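Local coordinates for protein glucose-6-phosphate acetyltransferase 1 (Arabidopsis thaliana, PDB 3T90) that transfers the acetyl group of acetyl-CoA to the amino group of D-glucosamine 6-phosphate, a step in the biosynthesis of UDP-N-acetylglucosamine, at residues G30-T33 with D34-D38. Residues are numbered along the deposited sequence; the frame is centred on the assembly and turned at random.
Sequences GSVT and DEEFD
V32 lays its CG1 branch against the first turn of the helix that follows, 4.2 Å from CB of F37; with CG1 anti to the backbone N (chi1 174°), this methyl faces the start of F37, nearest its N at 3.9 Å. The carbonyl of V32 is tied to the helix through a water that donates to V32 O and to D34 OD1, 2.9 Å from each. T33 comes next and makes the two direct hydrogen bonds to the helix, one by its side chain and one by its backbone. A chi1 of 65° turns OG1 toward the helix start. There it accepts from E36 N at 3.0 Å, the N-H nearly straight. Its carbonyl O takes F37 N at 2.8 Å, the first i to i+4 bond of the helix. E36 CB packs 3.4 Å from T33 OG1, while the E36 carboxylate leads away to a salt bridge with R39. The bent chain of E35 brings OE1 back to 3.5 Å from T33 CB. From this same first turn the F37 ring stacks on F76 of the second subunit, whose C80 also packs on V32 and E36. T33, itself exposed, is thus a classic threonine N-cap, opening helix 34-45 of this GNAT-fold enzyme at the dimer interface.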
loop_
_atom_site.group_PDB
_atom_site.type_symbol
_atom_site.label_atom_id
_atom_site.label_comp_id
_atom_site.label_asym_id
_atom_site.label_seq_id
_atom_site.Cartn_x
_atom_site.Cartn_y
_atom_site.Cartn_z
ATOM N N GLY A 30 -8.981 -11.317 15.395
ATOM C CA GLY A 30 -9.290 -12.742 15.642
ATOM C C GLY A 30 -8.270 -13.345 16.630
ATOM O O GLY A 30 -7.307 -12.749 17.090
ATOM N N SER A 31 -8.439 -14.635 16.911
ATOM C CA SER A 31 -7.570 -15.276 17.930
ATOM C C SER A 31 -6.472 -16.058 17.193
ATOM O O SER A 31 -6.539 -17.299 17.006
ATOM C CB SER A 31 -8.327 -16.206 18.919
ATOM O OG SER A 31 -9.392 -15.519 19.598
ATOM N N VAL A 32 -5.412 -15.355 16.773
ATOM C CA VAL A 32 -4.369 -15.872 15.871
ATOM C C VAL A 32 -3.523 -16.936 16.619
ATOM O O VAL A 32 -2.937 -16.693 17.652
ATOM C CB VAL A 32 -3.428 -14.688 15.420
ATOM C CG1 VAL A 32 -2.245 -15.189 14.591
ATOM C CG2 VAL A 32 -4.238 -13.621 14.613
ATOM N N THR A 33 -3.474 -18.113 16.078
ATOM C CA THR A 33 -2.738 -19.206 16.682
ATOM C C THR A 33 -1.234 -19.023 16.508
ATOM O O THR A 33 -0.787 -18.282 15.621
ATOM C CB THR A 33 -3.127 -20.574 16.085
ATOM O OG1 THR A 33 -2.743 -20.586 14.715
ATOM C CG2 THR A 33 -4.647 -20.847 16.194
ATOM N N ASP A 34 -0.464 -19.728 17.295
ATOM C CA ASP A 34 1.007 -19.712 17.117
ATOM C C ASP A 34 1.383 -20.227 15.742
ATOM O O ASP A 34 2.318 -19.689 15.088
ATOM C CB ASP A 34 1.695 -20.471 18.221
ATOM C CG ASP A 34 1.644 -19.764 19.551
ATOM O OD1 ASP A 34 1.468 -18.525 19.594
ATOM O OD2 ASP A 34 1.719 -20.456 20.602
ATOM N N GLU A 35 0.649 -21.244 15.224
ATOM C CA GLU A 35 0.952 -21.823 13.896
ATOM C C GLU A 35 0.774 -20.759 12.843
ATOM O O GLU A 35 1.574 -20.637 11.929
ATOM C CB GLU A 35 0.030 -23.032 13.599
ATOM C CG GLU A 35 0.335 -24.248 14.474
ATOM C CD GLU A 35 -0.226 -24.196 15.898
ATOM O OE1 GLU A 35 -0.843 -23.239 16.462
ATOM O OE2 GLU A 35 -0.009 -25.249 16.547
ATOM N N GLU A 36 -0.355 -20.052 12.899
ATOM C CA GLU A 36 -0.670 -19.024 11.938
ATOM C C GLU A 36 0.262 -17.815 12.066
ATOM O O GLU A 36 0.742 -17.304 11.052
ATOM C CB GLU A 36 -2.119 -18.578 12.106
ATOM C CG GLU A 36 -2.492 -17.666 10.978
ATOM C CD GLU A 36 -2.926 -18.290 9.623
ATOM O OE1 GLU A 36 -2.477 -19.404 9.203
ATOM O OE2 GLU A 36 -3.739 -17.606 8.950
ATOM N N PHE A 37 0.626 -17.454 13.307
ATOM C CA PHE A 37 1.565 -16.361 13.547
ATOM C C PHE A 37 2.876 -16.711 12.826
ATOM O O PHE A 37 3.415 -15.880 12.060
ATOM C CB PHE A 37 1.850 -16.130 15.035
ATOM C CG PHE A 37 2.870 -15.039 15.281
ATOM C CD1 PHE A 37 2.499 -13.717 15.397
ATOM C CD2 PHE A 37 4.197 -15.358 15.242
ATOM C CE1 PHE A 37 3.549 -12.727 15.605
ATOM C CE2 PHE A 37 5.211 -14.408 15.424
ATOM C CZ PHE A 37 4.886 -13.114 15.618
ATOM N N ASP A 38 3.375 -17.924 13.030
ATOM C CA ASP A 38 4.678 -18.250 12.434
ATOM C C ASP A 38 4.592 -18.315 10.945
ATOM O O ASP A 38 5.576 -17.907 10.265
ATOM C CB ASP A 38 5.169 -19.615 12.958
ATOM C CG ASP A 38 5.597 -19.551 14.364
ATOM O OD1 ASP A 38 5.789 -18.496 14.996
ATOM O OD2 ASP A 38 5.828 -20.633 14.912
HETATM O O HOH W 1 -0.090 -16.391 18.285
#